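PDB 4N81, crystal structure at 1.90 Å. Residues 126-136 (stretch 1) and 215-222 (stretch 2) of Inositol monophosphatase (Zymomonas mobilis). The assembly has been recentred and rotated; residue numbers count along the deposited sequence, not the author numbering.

Stretch 1 (126-136) RWVGVKDLPTS
Stretch 2 215-222: VPIVEGAG

Stretch 1 is a β-hairpin: strand 126-130 turns through a type I turn from V130 to L133 (L133 N to V130 O, 3.2 Å) and returns toward S136, antiparallel pairing being set by V128 N to S136 O (2.9 Å) and S136 N to V128 O (3.0 Å). Stretch 2 is the end of a helix that crosses strand 126-130 at 84°, with axes 6.0 Å apart. The helix closes in a Schellman motif at G222 (phi 105°), where a side chain would jam against the preceding carbonyl oxygen.

Two glycines permit the close approach. The CA atoms of G129 and I217 lie 3.9 Å apart, and a CB on G129 would fall 2.5 Å from I217 N. A CB on G220 would likewise sit 2.6 Å from T135 OG1.

T135 (chi1 m) points toward the helix and ties it down twice: its N donates to G220 O (3.0 Å, nearly linear), and its OG1 donates to I217 O (2.7 Å), a carbonyl that A221 N engages only weakly. Buried I217 (chi1 m, chi2 t) lays CG1 3.4 Å from G129 N, and its long aliphatic chain reaches past the glycine to buried W127, CD1 to CB 3.9 Å. P216 points CA-to-CB toward the strand, so its compact, nonpolar ring packs against bare glycine backbone, P216 CB to G129 C 3.8 Å. A water lies 2.8 Å from P216 O and 2.9 Å from V130 O, the latter contact weak; it can donate to either carbonyl, though it has more acceptors in reach than protons.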

ATOM      1  N   ARG A 126      -5.118 -10.894 -10.551  1.00 12.54           N
ATOM      2  CA  ARG A 126      -5.721 -10.419 -11.780  1.00 13.08           C
ATOM      3  C   ARG A 126      -7.247 -10.342 -11.641  1.00 13.15           C
ATOM      4  O   ARG A 126      -7.914 -11.360 -11.355  1.00 14.96           O
ATOM      5  CB  ARG A 126      -5.360 -11.345 -12.952  1.00 14.75           C
ATOM      6  CG  ARG A 126      -5.936 -10.821 -14.291  1.00 14.34           C
ATOM      7  CD  ARG A 126      -5.389 -11.611 -15.522  1.00 19.70           C
ATOM      8  NE  ARG A 126      -3.938 -11.457 -15.609  1.00 19.59           N
ATOM      9  CZ  ARG A 126      -3.168 -11.952 -16.583  1.00 19.08           C
ATOM     10  NH1 ARG A 126      -3.691 -12.642 -17.601  1.00 17.81           N
ATOM     11  NH2 ARG A 126      -1.856 -11.742 -16.529  1.00 19.92           N
ATOM     12  N   TRP A 127      -7.771  -9.129 -11.801  1.00 12.13           N
ATOM     13  CA  TRP A 127      -9.216  -8.882 -11.818  1.00 12.07           C
ATOM     14  C   TRP A 127      -9.667  -8.787 -13.282  1.00 13.38           C
ATOM     15  O   TRP A 127      -9.005  -8.092 -14.049  1.00 14.44           O
ATOM     16  CB  TRP A 127      -9.469  -7.497 -11.206  1.00 11.18           C
ATOM     17  CG  TRP A 127      -9.307  -7.380  -9.714  1.00 10.53           C
ATOM     18  CD1 TRP A 127     -10.328  -7.431  -8.762  1.00 10.31           C
ATOM     19  CD2 TRP A 127      -8.083  -7.179  -8.992  1.00 11.44           C
ATOM     20  NE1 TRP A 127      -9.773  -7.304  -7.490  1.00 13.00           N
ATOM     21  CE2 TRP A 127      -8.414  -7.114  -7.604  1.00 11.58           C
ATOM     22  CE3 TRP A 127      -6.728  -7.081  -9.371  1.00 11.35           C
ATOM     23  CZ2 TRP A 127      -7.440  -6.872  -6.605  1.00 10.17           C
ATOM     24  CZ3 TRP A 127      -5.759  -6.861  -8.375  1.00 11.93           C
ATOM     25  CH2 TRP A 127      -6.120  -6.752  -7.009  1.00 13.71           C
ATOM     26  N   VAL A 128     -10.774  -9.454 -13.655  1.00 13.52           N
ATOM     27  CA  VAL A 128     -11.293  -9.353 -15.020  1.00 14.22           C
ATOM     28  C   VAL A 128     -12.774  -9.004 -14.940  1.00 16.09           C
ATOM     29  O   VAL A 128     -13.550  -9.739 -14.304  1.00 14.28           O
ATOM     30  CB  VAL A 128     -11.189 -10.698 -15.759  1.00 18.26           C
ATOM     31  CG1 VAL A 128     -11.663 -10.532 -17.226  1.00 16.83           C
ATOM     32  CG2 VAL A 128      -9.740 -11.207 -15.688  1.00 15.85           C
ATOM     33  N   GLY A 129     -13.174  -7.908 -15.601  1.00 14.81           N
ATOM     34  CA  GLY A 129     -14.581  -7.523 -15.663  1.00 15.55           C
ATOM     35  C   GLY A 129     -15.051  -7.390 -17.100  1.00 17.64           C
ATOM     36  O   GLY A 129     -14.259  -7.016 -17.993  1.00 16.95           O
ATOM     37  N   VAL A 130     -16.323  -7.704 -17.361  1.00 15.84           N
ATOM     38  CA  VAL A 130     -16.832  -7.660 -18.734  1.00 17.01           C
ATOM     39  C   VAL A 130     -18.323  -7.368 -18.615  1.00 18.14           C
ATOM     40  O   VAL A 130     -18.983  -7.808 -17.644  1.00 17.04           O
ATOM     41  CB  VAL A 130     -16.730  -9.046 -19.458  1.00 21.46           C
ATOM     42  CG1 VAL A 130     -17.104  -8.920 -20.925  1.00 19.61           C
ATOM     43  CG2 VAL A 130     -15.359  -9.664 -19.309  1.00 27.44           C
ATOM     44  N   LYS A 131     -18.860  -6.715 -19.634  1.00 17.86           N
ATOM     45  CA  LYS A 131     -20.197  -6.155 -19.585  1.00 20.74           C
ATOM     46  C   LYS A 131     -21.229  -7.262 -19.311  1.00 22.76           C
ATOM     47  O   LYS A 131     -22.234  -7.026 -18.654  1.00 24.44           O
ATOM     48  CB  LYS A 131     -20.464  -5.529 -20.972  1.00 26.44           C
ATOM     49  CG  LYS A 131     -21.893  -5.193 -21.306  1.00 32.26           C
ATOM     50  CD  LYS A 131     -21.964  -4.601 -22.726  1.00 38.42           C
ATOM     51  CE  LYS A 131     -23.372  -4.163 -23.098  1.00 46.00           C
ATOM     52  NZ  LYS A 131     -23.332  -3.274 -24.308  1.00 52.13           N
ATOM     53  N   ASP A 132     -20.973  -8.473 -19.786  1.00 23.17           N
ATOM     54  CA  ASP A 132     -22.020  -9.500 -19.704  1.00 28.05           C
ATOM     55  C   ASP A 132     -21.699 -10.695 -18.773  1.00 31.07           C
ATOM     56  O   ASP A 132     -22.302 -11.751 -18.884  1.00 27.94           O
ATOM     57  CB  ASP A 132     -22.499  -9.966 -21.106  1.00 33.05           C
ATOM     58  CG  ASP A 132     -21.364 -10.478 -22.003  1.00 34.29           C
ATOM     59  OD1 ASP A 132     -20.201 -10.573 -21.554  1.00 34.76           O
ATOM     60  OD2 ASP A 132     -21.648 -10.812 -23.171  1.00 32.19           O
ATOM     61  N   LEU A 133     -20.703 -10.548 -17.907  1.00 25.84           N
ATOM     62  CA  LEU A 133     -20.350 -11.612 -16.982  1.00 25.26           C
ATOM     63  C   LEU A 133     -20.043 -11.038 -15.603  1.00 20.52           C
ATOM     64  O   LEU A 133     -19.689  -9.863 -15.479  1.00 21.31           O
ATOM     65  CB  LEU A 133     -19.102 -12.362 -17.450  1.00 31.22           C
ATOM     66  CG  LEU A 133     -19.273 -13.555 -18.389  1.00 41.27           C
ATOM     67  CD1 LEU A 133     -20.581 -14.329 -18.178  1.00 37.83           C
ATOM     68  CD2 LEU A 133     -19.236 -12.985 -19.715  1.00 47.90           C
ATOM     69  N   PRO A 134     -20.170 -11.876 -14.552  1.00 19.85           N
ATOM     70  CA  PRO A 134     -19.649 -11.511 -13.215  1.00 17.02           C
ATOM     71  C   PRO A 134     -18.134 -11.334 -13.249  1.00 15.59           C
ATOM     72  O   PRO A 134     -17.402 -12.035 -13.962  1.00 19.83           O
ATOM     73  CB  PRO A 134     -20.019 -12.720 -12.325  1.00 17.83           C
ATOM     74  CG  PRO A 134     -20.627 -13.730 -13.232  1.00 25.95           C
ATOM     75  CD  PRO A 134     -20.982 -13.101 -14.546  1.00 21.96           C
ATOM     76  N   THR A 135     -17.671 -10.388 -12.458  1.00 15.65           N
ATOM     77  CA  THR A 135     -16.258 -10.106 -12.312  1.00 14.64           C
ATOM     78  C   THR A 135     -15.576 -11.277 -11.631  1.00 15.86           C
ATOM     79  O   THR A 135     -16.172 -11.892 -10.734  1.00 16.00           O
ATOM     80  CB  THR A 135     -16.101  -8.841 -11.506  1.00 13.43           C
ATOM     81  OG1 THR A 135     -16.562  -7.763 -12.316  1.00 15.58           O
ATOM     82  CG2 THR A 135     -14.646  -8.563 -11.083  1.00 12.23           C
ATOM     83  N   SER A 136     -14.361 -11.563 -12.044  1.00 14.26           N
ATOM     84  CA  SER A 136     -13.566 -12.634 -11.483  1.00 14.56           C
ATOM     85  C   SER A 136     -12.197 -12.149 -10.970  1.00 19.32           C
ATOM     86  O   SER A 136     -11.664 -11.256 -11.514  1.00 15.41           O
ATOM     87  CB  SER A 136     -13.336 -13.705 -12.529  1.00 20.00           C
ATOM     88  OG  SER A 136     -14.495 -14.484 -12.780  1.00 20.00           O
ATOM     89  N   VAL A 215     -14.083   0.328 -14.455  1.00 12.98           N
ATOM     90  CA  VAL A 215     -15.563   0.332 -14.387  1.00 11.48           C
ATOM     91  C   VAL A 215     -16.267  -1.068 -14.532  1.00 14.49           C
ATOM     92  O   VAL A 215     -17.111  -1.432 -13.707  1.00 16.17           O
ATOM     93  CB  VAL A 215     -16.182   1.386 -15.418  1.00 13.84           C
ATOM     94  CG1 VAL A 215     -17.751   1.439 -15.314  1.00 15.95           C
ATOM     95  CG2 VAL A 215     -15.565   2.808 -15.192  1.00 11.85           C
ATOM     96  N   PRO A 216     -15.939  -1.847 -15.577  1.00 13.77           N
ATOM     97  CA  PRO A 216     -16.567  -3.176 -15.710  1.00 13.93           C
ATOM     98  C   PRO A 216     -16.257  -4.085 -14.535  1.00 14.82           C
ATOM     99  O   PRO A 216     -17.082  -4.930 -14.171  1.00 14.64           O
ATOM    100  CB  PRO A 216     -15.959  -3.740 -17.015  1.00 19.20           C
ATOM    101  CG  PRO A 216     -15.400  -2.567 -17.720  1.00 18.18           C
ATOM    102  CD  PRO A 216     -15.018  -1.560 -16.696  1.00 17.18           C
ATOM    103  N   ILE A 217     -15.066  -3.926 -13.959  1.00 13.52           N
ATOM    104  CA  ILE A 217     -14.649  -4.806 -12.858  1.00 11.56           C
ATOM    105  C   ILE A 217     -15.480  -4.499 -11.614  1.00 11.93           C
ATOM    106  O   ILE A 217     -16.115  -5.393 -11.051  1.00 11.87           O
ATOM    107  CB  ILE A 217     -13.137  -4.597 -12.561  1.00 11.11           C
ATOM    108  CG1 ILE A 217     -12.333  -5.170 -13.748  1.00 12.86           C
ATOM    109  CG2 ILE A 217     -12.709  -5.170 -11.165  1.00 11.15           C
ATOM    110  CD1 ILE A 217     -10.809  -4.791 -13.644  1.00 11.47           C
ATOM    111  N   VAL A 218     -15.573  -3.222 -11.279  1.00 10.54           N
ATOM    112  CA  VAL A 218     -16.356  -2.828 -10.112  1.00 10.14           C
ATOM    113  C   VAL A 218     -17.846  -3.141 -10.316  1.00 10.63           C
ATOM    114  O   VAL A 218     -18.500  -3.710  -9.415  1.00 12.49           O
ATOM    115  CB  VAL A 218     -16.188  -1.327  -9.828  1.00 12.23           C
ATOM    116  CG1 VAL A 218     -17.224  -0.857  -8.765  1.00 11.47           C
ATOM    117  CG2 VAL A 218     -14.733  -1.046  -9.283  1.00  9.51           C
ATOM    118  N   GLU A 219     -18.368  -2.798 -11.493  1.00 11.16           N
ATOM    119  CA  GLU A 219     -19.789  -2.969 -11.739  1.00 11.70           C
ATOM    120  C   GLU A 219     -20.154  -4.436 -11.822  1.00 18.85           C
ATOM    121  O   GLU A 219     -21.189  -4.812 -11.298  1.00 14.72           O
ATOM    122  CB  GLU A 219     -20.291  -2.078 -12.935  1.00 12.22           C
ATOM    123  CG  GLU A 219     -20.080  -0.535 -12.526  1.00 16.74           C
ATOM    124  CD  GLU A 219     -21.042   0.530 -13.136  1.00 28.71           C
ATOM    125  OE1 GLU A 219     -21.292   0.303 -14.336  1.00 19.88           O
ATOM    126  OE2 GLU A 219     -21.492   1.589 -12.427  1.00 20.45           O
ATOM    127  N   GLY A 220     -19.265  -5.283 -12.377  1.00 12.54           N
ATOM    128  CA  GLY A 220     -19.586  -6.695 -12.540  1.00 13.25           C
ATOM    129  C   GLY A 220     -19.377  -7.419 -11.228  1.00 16.83           C
ATOM    130  O   GLY A 220     -19.748  -8.610 -11.111  1.00 16.81           O
ATOM    131  N   ALA A 221     -18.748  -6.736 -10.258  1.00 12.02           N
ATOM    132  CA  ALA A 221     -18.697  -7.266  -8.868  1.00 13.03           C
ATOM    133  C   ALA A 221     -19.935  -6.882  -8.044  1.00 14.57           C
ATOM    134  O   ALA A 221     -20.103  -7.324  -6.925  1.00 13.21           O
ATOM    135  CB  ALA A 221     -17.381  -6.851  -8.132  1.00 11.59           C
ATOM    136  N   GLY A 222     -20.821  -6.075  -8.615  1.00 14.36           N
ATOM    137  CA  GLY A 222     -21.996  -5.664  -7.859  1.00 14.81           C
ATOM    138  C   GLY A 222     -21.907  -4.217  -7.363  1.00 12.40           C
ATOM    139  O   GLY A 222     -22.862  -3.701  -6.745  1.00 14.09           O
TER
HETATM  140  O   HOH W   1     -19.163  -5.484 -15.905  1.00 15.52           O